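Local coordinates for dihydropyrimidinase (Brevibacillus agri, PDB 3SFW), which probably catalyses the reversible, zinc-dependent hydrolytic ring opening of dihydropyrimidines such as dihydrouracil, as a dihydropyrimidinase of the amidohydrolase family, at residues Pro214-Ile225 against His239-Ile249; Tyr260-Leu268 against Leu304-Asp315. One frame throughout, in Å; residues are numbered along the deposited sequence.

Contact 1. Residues Pro214-Ile225 against His239-Ile249; sequences PEAEGEATGRAI and HVSCADAVRRI. With ZN (zinc ion), chain D; ACT (acetate ion), chain C.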
loop_
_atom_site.group_PDB
_atom_site.type_symbol
_atom_site.label_atom_id
_atom_site.label_comp_id
_atom_site.label_asym_id
_atom_site.label_seq_id
_atom_site.Cartn_x
_atom_site.Cartn_y
_atom_site.Cartn_z
ATOM N N PRO A 214 2.417 16.877 -9.404
ATOM C CA PRO A 214 2.771 15.446 -9.544
ATOM C C PRO A 214 1.576 14.520 -9.462
ATOM O O PRO A 214 1.595 13.428 -10.022
ATOM C CB PRO A 214 3.750 15.192 -8.376
ATOM C CG PRO A 214 3.729 16.443 -7.551
ATOM C CD PRO A 214 3.203 17.566 -8.366
ATOM N N GLU A 215 0.551 14.918 -8.698
ATOM C CA GLU A 215 -0.661 14.128 -8.614
ATOM C C GLU A 215 -1.289 13.885 -9.988
ATOM O O GLU A 215 -1.921 12.858 -10.172
ATOM C CB GLU A 215 -1.661 14.794 -7.671
ATOM C CG GLU A 215 -1.172 14.798 -6.182
ATOM C CD GLU A 215 -0.157 15.922 -5.769
ATOM O OE1 GLU A 215 0.189 16.848 -6.546
ATOM O OE2 GLU A 215 0.307 15.852 -4.607
ATOM N N ALA A 216 -1.109 14.821 -10.920
ATOM C CA ALA A 216 -1.668 14.700 -12.287
ATOM C C ALA A 216 -0.906 13.623 -13.095
ATOM O O ALA A 216 -1.480 12.952 -13.972
ATOM C CB ALA A 216 -1.585 16.070 -13.015
ATOM N N GLU A 217 0.404 13.540 -12.843
ATOM C CA GLU A 217 1.232 12.503 -13.458
ATOM C C GLU A 217 0.896 11.189 -12.796
ATOM O O GLU A 217 0.720 10.158 -13.463
ATOM C CB GLU A 217 2.717 12.822 -13.315
ATOM C CG GLU A 217 3.584 11.654 -13.783
ATOM C CD GLU A 217 5.078 11.911 -13.650
ATOM O OE1 GLU A 217 5.534 13.072 -13.666
ATOM O OE2 GLU A 217 5.815 10.932 -13.622
ATOM N N GLY A 218 0.761 11.193 -11.475
ATOM C CA GLY A 218 0.374 9.950 -10.786
ATOM C C GLY A 218 -0.959 9.418 -11.335
ATOM O O GLY A 218 -1.135 8.196 -11.541
ATOM N N GLU A 219 -1.941 10.302 -11.433
ATOM C CA GLU A 219 -3.269 9.854 -11.879
ATOM C C GLU A 219 -3.231 9.208 -13.277
ATOM O O GLU A 219 -3.717 8.093 -13.481
ATOM C CB GLU A 219 -4.270 11.014 -11.895
ATOM C CG GLU A 219 -5.723 10.561 -12.254
ATOM C CD GLU A 219 -5.910 10.310 -13.738
ATOM O OE1 GLU A 219 -5.419 11.118 -14.573
ATOM O OE2 GLU A 219 -6.488 9.227 -14.061
ATOM N N ALA A 220 -2.563 9.863 -14.203
ATOM C CA ALA A 220 -2.537 9.333 -15.580
ATOM C C ALA A 220 -1.712 8.053 -15.635
ATOM O O ALA A 220 -2.000 7.149 -16.428
ATOM C CB ALA A 220 -1.985 10.393 -16.546
ATOM N N THR A 221 -0.640 7.996 -14.830
ATOM C CA THR A 221 0.141 6.736 -14.746
ATOM C C THR A 221 -0.784 5.621 -14.279
ATOM O O THR A 221 -0.796 4.514 -14.851
ATOM C CB THR A 221 1.359 6.907 -13.771
ATOM O OG1 THR A 221 2.198 7.947 -14.294
ATOM C CG2 THR A 221 2.130 5.606 -13.679
ATOM N N GLY A 222 -1.510 5.856 -13.184
ATOM C CA GLY A 222 -2.415 4.808 -12.681
ATOM C C GLY A 222 -3.496 4.400 -13.688
ATOM O O GLY A 222 -3.899 3.230 -13.736
ATOM N N ARG A 223 -4.014 5.390 -14.408
ATOM C CA ARG A 223 -5.048 5.135 -15.422
ATOM C C ARG A 223 -4.467 4.278 -16.539
ATOM O O ARG A 223 -5.090 3.286 -16.961
ATOM C CB ARG A 223 -5.593 6.451 -15.972
ATOM C CG ARG A 223 -6.609 6.263 -17.128
ATOM C CD ARG A 223 -7.570 7.473 -17.157
ATOM N NE ARG A 223 -6.871 8.735 -16.860
ATOM C CZ ARG A 223 -6.380 9.576 -17.762
ATOM N NH1 ARG A 223 -5.668 10.628 -17.363
ATOM N NH2 ARG A 223 -6.679 9.412 -19.064
ATOM N N ALA A 224 -3.269 4.627 -17.011
ATOM C CA ALA A 224 -2.683 3.821 -18.100
ATOM C C ALA A 224 -2.421 2.387 -17.595
ATOM O O ALA A 224 -2.646 1.399 -18.323
ATOM C CB ALA A 224 -1.402 4.473 -18.586
ATOM N N ILE A 225 -2.038 2.263 -16.325
ATOM C CA ILE A 225 -1.749 0.951 -15.757
ATOM C C ILE A 225 -3.032 0.105 -15.646
ATOM O O ILE A 225 -3.043 -1.055 -16.042
ATOM C CB ILE A 225 -1.107 1.091 -14.352
ATOM C CG1 ILE A 225 0.367 1.424 -14.518
ATOM C CG2 ILE A 225 -1.362 -0.190 -13.516
ATOM C CD1 ILE A 225 1.027 1.930 -13.237
ATOM N N HIS A 239 9.481 8.895 -19.233
ATOM C CA HIS A 239 9.813 9.972 -18.282
ATOM C C HIS A 239 8.978 9.943 -17.000
ATOM O O HIS A 239 8.286 10.909 -16.699
ATOM C CB HIS A 239 9.803 11.402 -18.942
ATOM C CG HIS A 239 8.565 11.744 -19.748
ATOM N ND1 HIS A 239 7.276 11.578 -19.269
ATOM C CD2 HIS A 239 8.445 12.377 -20.949
ATOM C CE1 HIS A 239 6.412 12.036 -20.177
ATOM N NE2 HIS A 239 7.106 12.539 -21.190
ATOM N N VAL A 240 9.183 8.911 -16.177
ATOM C CA VAL A 240 8.625 8.907 -14.804
ATOM C C VAL A 240 9.426 9.941 -13.960
ATOM O O VAL A 240 10.666 9.891 -13.936
ATOM C CB VAL A 240 8.734 7.475 -14.181
ATOM C CG1 VAL A 240 8.269 7.473 -12.696
ATOM C CG2 VAL A 240 7.891 6.500 -14.988
ATOM N N SER A 241 8.741 10.949 -13.380
ATOM C CA SER A 241 9.505 12.037 -12.739
ATOM C C SER A 241 9.320 12.095 -11.241
ATOM O O SER A 241 9.998 12.878 -10.550
ATOM C CB SER A 241 9.110 13.405 -13.342
ATOM O OG SER A 241 7.805 13.802 -12.918
ATOM N N CYS A 242 8.327 11.382 -10.726
ATOM C CA CYS A 242 7.921 11.616 -9.338
ATOM C C CYS A 242 7.543 10.373 -8.586
ATOM O O CYS A 242 7.227 9.315 -9.172
ATOM C CB CYS A 242 6.778 12.621 -9.247
ATOM S SG CYS A 242 5.208 12.063 -9.967
ATOM N N ALA A 243 7.650 10.478 -7.263
ATOM C CA ALA A 243 7.379 9.341 -6.379
ATOM C C ALA A 243 5.957 8.825 -6.520
ATOM O O ALA A 243 5.744 7.604 -6.498
ATOM C CB ALA A 243 7.675 9.725 -4.879
ATOM N N ASP A 244 4.999 9.712 -6.785
ATOM C CA ASP A 244 3.603 9.288 -6.945
ATOM C C ASP A 244 3.524 8.233 -8.068
ATOM O O ASP A 244 2.891 7.189 -7.905
ATOM C CB ASP A 244 2.762 10.508 -7.310
ATOM C CG ASP A 244 1.265 10.243 -7.262
ATOM O OD1 ASP A 244 0.539 11.190 -6.889
ATOM O OD2 ASP A 244 0.787 9.143 -7.641
ATOM N N ALA A 245 4.193 8.511 -9.181
ATOM C CA ALA A 245 4.189 7.590 -10.315
ATOM C C ALA A 245 5.002 6.331 -10.024
ATOM O O ALA A 245 4.566 5.200 -10.369
ATOM C CB ALA A 245 4.680 8.270 -11.564
ATOM N N VAL A 246 6.160 6.500 -9.390
ATOM C CA VAL A 246 6.964 5.321 -9.016
ATOM C C VAL A 246 6.156 4.341 -8.162
ATOM O O VAL A 246 6.136 3.142 -8.426
ATOM C CB VAL A 246 8.231 5.731 -8.232
ATOM C CG1 VAL A 246 8.915 4.474 -7.670
ATOM C CG2 VAL A 246 9.237 6.516 -9.153
ATOM N N ARG A 247 5.446 4.860 -7.160
ATOM C CA ARG A 247 4.649 3.985 -6.272
ATOM C C ARG A 247 3.624 3.157 -7.056
ATOM O O ARG A 247 3.389 2.001 -6.742
ATOM C CB ARG A 247 3.888 4.839 -5.210
ATOM C CG ARG A 247 4.846 5.507 -4.258
ATOM C CD ARG A 247 4.173 6.670 -3.506
ATOM N NE ARG A 247 5.171 7.447 -2.786
ATOM C CZ ARG A 247 4.956 8.674 -2.317
ATOM N NH1 ARG A 247 3.776 9.249 -2.509
ATOM N NH2 ARG A 247 5.915 9.327 -1.674
ATOM N N ARG A 248 2.967 3.784 -8.028
ATOM C CA ARG A 248 1.940 3.114 -8.827
ATOM C C ARG A 248 2.548 2.024 -9.722
ATOM O O ARG A 248 1.988 0.916 -9.862
ATOM C CB ARG A 248 1.177 4.115 -9.671
ATOM C CG ARG A 248 0.175 4.970 -8.839
ATOM C CD ARG A 248 -0.182 6.160 -9.605
ATOM N NE ARG A 248 -1.015 7.127 -8.848
ATOM C CZ ARG A 248 -2.356 7.128 -8.810
ATOM N NH1 ARG A 248 -3.070 6.115 -9.310
ATOM N NH2 ARG A 248 -2.982 8.206 -8.354
ATOM N N ILE A 249 3.709 2.318 -10.278
ATOM C CA ILE A 249 4.413 1.344 -11.141
ATOM C C ILE A 249 4.874 0.183 -10.272
ATOM O O ILE A 249 4.699 -0.993 -10.633
ATOM C CB ILE A 249 5.596 1.994 -11.890
ATOM C CG1 ILE A 249 5.039 2.901 -12.993
ATOM C CG2 ILE A 249 6.501 0.917 -12.585
ATOM C CD1 ILE A 249 6.085 3.919 -13.553
HETATM ZN ZN ZN D . 6.539 13.344 -23.145
HETATM C C ACT C . 8.690 6.837 -1.767
HETATM O O ACT C . 8.579 7.978 -1.255
HETATM O OXT ACT C . 9.668 6.063 -1.425
HETATM C CH3 ACT C . 7.709 6.451 -2.757
HETATM O O HOH W 1 -2.071 10.867 -8.103
HETATM O O HOH W 2 6.162 14.535 -24.838
HETATM O O HOH W 3 7.139 15.447 -22.671
#
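The guanidinium of Arg248 lies against helix 214-230, one face turned to the backbone of Gly218 and Glu219: Gly218 O stands 2.9 Å above its plane, off-centre, near the border of the group. At its edge, in plane, is Asp244 OD2, which takes the N-H of NE in a salt bridge one turn back along the same helix. These are two neighbouring outer helices of the amidohydrolase TIM barrel; the axes of 214-225 and 243-249 approach to 8.0 Å and run nearly parallel, 20° apart. The missing side chains of Gly218 and Gly222 leave the room that Asp244 OD2 and the Arg248 guanidinium occupy, and Arg248 enters as a knob among Gly218, Thr221, Gly222 and Ile225. Its chain is extended from CG to NE, carrying the flat group across the groove. A water accepts from Arg248 NH2 and donates to Asp244 OD1 and Glu215 O, tying the pair to helix 214-230.

The Glu217 carboxylate reaches the loop that follows zinc ligand His239, its CG anti to the backbone N (chi1 172°) and the rest extended. Arg292 pairs with Glu217 OE1 and also donates to Ser241 OG. Cys242 SG packs 3.7 Å from Glu217 CD. The carboxylate grips Ser241 twice: Ser241 OG donates to Glu217 OE1 over a very short 2.5 Å, and Ser241 N points its N-H almost straight at the syn lone pair of Glu217 OE2, 2.9 Å away.

Contact 2. Residues Tyr260-Leu268 against Leu304-Asp315; sequences YGETCPQYL and LKNGILQTVGSD. With ZN (zinc ion), chain F.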
loop_
_atom_site.group_PDB
_atom_site.type_symbol
_atom_site.label_atom_id
_atom_site.label_comp_id
_atom_site.label_asym_id
_atom_site.label_seq_id
_atom_site.Cartn_x
_atom_site.Cartn_y
_atom_site.Cartn_z
ATOM N N TYR A 260 6.423 -1.349 -17.372
ATOM C CA TYR A 260 7.836 -0.933 -17.313
ATOM C C TYR A 260 7.893 0.567 -17.230
ATOM O O TYR A 260 6.950 1.237 -17.619
ATOM C CB TYR A 260 8.565 -1.350 -18.625
ATOM C CG TYR A 260 8.374 -2.827 -18.870
ATOM C CD1 TYR A 260 7.372 -3.279 -19.729
ATOM C CD2 TYR A 260 9.060 -3.769 -18.112
ATOM C CE1 TYR A 260 7.096 -4.631 -19.883
ATOM C CE2 TYR A 260 8.824 -5.134 -18.306
ATOM C CZ TYR A 260 7.835 -5.543 -19.209
ATOM O OH TYR A 260 7.579 -6.883 -19.416
ATOM N N GLY A 261 9.001 1.092 -16.680
ATOM C CA GLY A 261 9.165 2.550 -16.546
ATOM C C GLY A 261 10.550 3.045 -16.921
ATOM O O GLY A 261 11.570 2.371 -16.692
ATOM N N GLU A 262 10.564 4.266 -17.462
ATOM C CA GLU A 262 11.766 4.954 -17.884
ATOM C C GLU A 262 11.908 6.197 -17.003
ATOM O O GLU A 262 10.904 6.831 -16.666
ATOM C CB GLU A 262 11.497 5.454 -19.303
ATOM C CG GLU A 262 12.609 6.273 -19.954
ATOM C CD GLU A 262 12.073 6.848 -21.279
ATOM O OE1 GLU A 262 11.476 7.966 -21.249
ATOM O OE2 GLU A 262 12.175 6.136 -22.306
ATOM N N THR A 263 13.153 6.616 -16.702
ATOM C CA THR A 263 13.307 8.019 -16.240
ATOM C C THR A 263 14.410 8.691 -17.062
ATOM O O THR A 263 14.861 8.114 -18.074
ATOM C CB THR A 263 13.478 8.124 -14.719
ATOM O OG1 THR A 263 13.314 9.507 -14.311
ATOM C CG2 THR A 263 14.853 7.559 -14.298
ATOM N N CYS A 264 14.743 9.938 -16.737
ATOM C CA CYS A 264 15.594 10.749 -17.597
ATOM C C CYS A 264 16.559 11.503 -16.694
ATOM O O CYS A 264 16.210 11.791 -15.532
ATOM C CB CYS A 264 14.755 11.778 -18.373
ATOM S SG CYS A 264 13.351 11.072 -19.323
ATOM N N PRO A 265 17.734 11.901 -17.231
ATOM C CA PRO A 265 18.734 12.523 -16.378
ATOM C C PRO A 265 18.200 13.791 -15.705
ATOM O O PRO A 265 18.559 14.070 -14.562
ATOM C CB PRO A 265 19.850 12.899 -17.354
ATOM C CG PRO A 265 19.710 11.914 -18.495
ATOM C CD PRO A 265 18.224 11.656 -18.601
ATOM N N GLN A 266 17.393 14.575 -16.422
ATOM C CA GLN A 266 16.859 15.851 -15.842
ATOM C C GLN A 266 16.057 15.640 -14.566
ATOM O O GLN A 266 16.098 16.472 -13.652
ATOM C CB GLN A 266 16.063 16.677 -16.883
ATOM C CG GLN A 266 14.847 15.942 -17.576
ATOM C CD GLN A 266 15.312 15.099 -18.775
ATOM O OE1 GLN A 266 16.410 14.532 -18.756
ATOM N NE2 GLN A 266 14.473 14.989 -19.789
ATOM N N TYR A 267 15.401 14.490 -14.439
ATOM C CA TYR A 267 14.584 14.256 -13.237
ATOM C C TYR A 267 15.416 13.675 -12.104
ATOM O O TYR A 267 14.978 13.674 -10.978
ATOM C CB TYR A 267 13.359 13.377 -13.554
ATOM C CG TYR A 267 12.536 13.967 -14.678
ATOM C CD1 TYR A 267 12.434 13.319 -15.918
ATOM C CD2 TYR A 267 11.872 15.203 -14.496
ATOM C CE1 TYR A 267 11.717 13.881 -16.979
ATOM C CE2 TYR A 267 11.119 15.754 -15.530
ATOM C CZ TYR A 267 11.041 15.097 -16.768
ATOM O OH TYR A 267 10.276 15.667 -17.779
ATOM N N LEU A 268 16.618 13.181 -12.434
ATOM C CA LEU A 268 17.550 12.639 -11.447
ATOM C C LEU A 268 18.395 13.706 -10.747
ATOM O O LEU A 268 18.729 13.543 -9.582
ATOM C CB LEU A 268 18.450 11.521 -12.033
ATOM C CG LEU A 268 17.665 10.285 -12.521
ATOM C CD1 LEU A 268 18.630 9.366 -13.378
ATOM C CD2 LEU A 268 17.068 9.530 -11.317
ATOM N N LEU A 304 15.432 2.781 -9.814
ATOM C CA LEU A 304 16.425 2.179 -10.756
ATOM C C LEU A 304 17.260 1.086 -10.048
ATOM O O LEU A 304 17.421 -0.014 -10.588
ATOM C CB LEU A 304 17.383 3.282 -11.297
ATOM C CG LEU A 304 16.675 4.276 -12.240
ATOM C CD1 LEU A 304 17.662 5.446 -12.522
ATOM C CD2 LEU A 304 16.341 3.609 -13.621
ATOM N N LYS A 305 17.779 1.400 -8.858
ATOM C CA LYS A 305 18.585 0.423 -8.109
ATOM C C LYS A 305 17.817 -0.884 -7.848
ATOM O O LYS A 305 18.347 -2.003 -8.020
ATOM C CB LYS A 305 18.984 1.005 -6.769
ATOM C CG LYS A 305 19.849 0.014 -5.952
ATOM C CD LYS A 305 20.297 0.637 -4.629
ATOM C CE LYS A 305 19.114 1.060 -3.732
ATOM N NZ LYS A 305 19.592 1.396 -2.290
ATOM N N ASN A 306 16.538 -0.754 -7.503
ATOM C CA ASN A 306 15.754 -1.935 -7.166
ATOM C C ASN A 306 14.820 -2.444 -8.254
ATOM O O ASN A 306 13.979 -3.291 -7.995
ATOM C CB ASN A 306 15.010 -1.765 -5.824
ATOM C CG ASN A 306 15.928 -1.916 -4.618
ATOM O OD1 ASN A 306 17.043 -2.438 -4.753
ATOM N ND2 ASN A 306 15.550 -1.294 -3.496
ATOM N N GLY A 307 15.053 -2.000 -9.491
ATOM C CA GLY A 307 14.451 -2.646 -10.700
ATOM C C GLY A 307 12.989 -2.288 -10.960
ATOM O O GLY A 307 12.302 -2.980 -11.712
ATOM N N ILE A 308 12.479 -1.288 -10.249
ATOM C CA ILE A 308 11.094 -0.795 -10.448
ATOM C C ILE A 308 10.987 0.101 -11.722
ATOM O O ILE A 308 9.982 0.034 -12.421
ATOM C CB ILE A 308 10.648 0.047 -9.206
ATOM C CG1 ILE A 308 10.539 -0.891 -7.992
ATOM C CG2 ILE A 308 9.275 0.746 -9.459
ATOM C CD1 ILE A 308 10.581 -0.204 -6.598
ATOM N N LEU A 309 12.035 0.863 -12.008
ATOM C CA LEU A 309 12.252 1.508 -13.334
ATOM C C LEU A 309 13.380 0.788 -14.028
ATOM O O LEU A 309 14.331 0.316 -13.337
ATOM C CB LEU A 309 12.691 2.974 -13.149
ATOM C CG LEU A 309 11.578 3.805 -12.452
ATOM C CD1 LEU A 309 12.150 5.217 -12.270
ATOM C CD2 LEU A 309 10.254 3.867 -13.307
ATOM N N GLN A 310 13.245 0.582 -15.343
ATOM C CA GLN A 310 14.203 -0.316 -16.071
ATOM C C GLN A 310 15.160 0.407 -17.033
ATOM O O GLN A 310 16.174 -0.169 -17.443
ATOM C CB GLN A 310 13.459 -1.422 -16.829
ATOM C CG GLN A 310 12.692 -2.410 -15.922
ATOM C CD GLN A 310 11.423 -1.771 -15.325
ATOM O OE1 GLN A 310 11.130 -1.914 -14.120
ATOM N NE2 GLN A 310 10.717 -1.027 -16.132
ATOM N N THR A 311 14.842 1.644 -17.414
ATOM C CA THR A 311 15.604 2.323 -18.494
ATOM C C THR A 311 15.779 3.817 -18.200
ATOM O O THR A 311 15.023 4.430 -17.421
ATOM C CB THR A 311 14.890 2.243 -19.871
ATOM O OG1 THR A 311 13.607 2.911 -19.753
ATOM C CG2 THR A 311 14.692 0.772 -20.293
ATOM N N VAL A 312 16.772 4.406 -18.873
ATOM C CA VAL A 312 16.914 5.879 -18.854
ATOM C C VAL A 312 16.991 6.369 -20.294
ATOM O O VAL A 312 17.855 5.930 -21.079
ATOM C CB VAL A 312 18.172 6.332 -18.092
ATOM C CG1 VAL A 312 18.337 7.896 -18.227
ATOM C CG2 VAL A 312 18.087 5.943 -16.626
ATOM N N GLY A 313 16.059 7.246 -20.654
ATOM C CA GLY A 313 16.100 7.892 -21.950
ATOM C C GLY A 313 16.319 9.383 -21.722
ATOM O O GLY A 313 16.242 9.852 -20.584
ATOM N N SER A 314 16.589 10.138 -22.783
ATOM C CA SER A 314 16.879 11.588 -22.600
ATOM C C SER A 314 15.615 12.465 -22.709
ATOM O O SER A 314 15.554 13.515 -22.053
ATOM C CB SER A 314 17.912 12.088 -23.641
ATOM O OG SER A 314 17.403 11.876 -24.951
ATOM N N ASP A 315 14.635 12.068 -23.547
ATOM C CA ASP A 315 13.563 13.020 -24.004
ATOM C C ASP A 315 14.255 14.255 -24.630
ATOM O O ASP A 315 13.857 15.425 -24.422
ATOM C CB ASP A 315 12.547 13.420 -22.884
ATOM C CG ASP A 315 11.284 14.083 -23.426
ATOM O OD1 ASP A 315 10.972 13.892 -24.640
ATOM O OD2 ASP A 315 10.621 14.819 -22.627
HETATM ZN ZN ZN F . 9.186 12.926 -25.283
HETATM O O HOH W 4 11.615 15.848 -20.353
#
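Gln266 reaches across to the loop that carries zinc ligand Asp315. From CB the chain places CG between the backbone N and the carbonyl carbon (chi1 57°), where CG lies over the centre of the Tyr267 ring, 3.8 Å above its plane. A bend at chi2 then turns the amide toward Ser314: CD and OE1 each lie 3.6 Å from Ser314 O, and at the tip NE2 donates to that oxygen at 2.9 Å, the acceptor in the amide plane. NE2 also gives a hydrogen to a water that donates to Tyr267 OH and to Asp315 OD2. Asp315 OD1 binds zinc at 2.1 Å, in a site completed by His58, His60 and carboxylated Lys150.

Strands 258-263 and 311-312 run parallel, and their ladder extends to Gln310 and Gly313 on the flanking loops. Gly261 O receives Gln310 N, Thr263 N donates to Thr311 O, and Gly313 N meets Thr263 O at 3.0 Å. Leu304 CD1 touches Thr263 CG2 and meets Leu268 CD1 tip to tip.

The pair is two adjacent strands of the TIM-barrel wall: 258-263 lies between 234-237 and 311-312, helix 295-305 covers Thr263 and Leu268, and helix 361-376 packs on Thr311 and Val312.

Overall arrangement
Both contacts are buried, but contact 2 lies deeper, its centre about 9 Å from that of the chain against 18 Å for contact 1. Contact 1 joins outer helices of the barrel, with side-chain charges and a water in their groove; contact 2 joins barrel strands through backbone bonds and apolar packing, with one side-chain amide bond near the zinc. They share no segment, yet helix 243-254 leads directly into strand 258-263. The two also touch: Val240 O lies 2.7 Å from Thr263 OG1 in a probable hydrogen bond, and His239 CB packs on Cys264 SG. Each supplies a ligand to a different zinc, His239 and Asp315. Both touch the same neighbouring subunit, and contact 1 meets a further one.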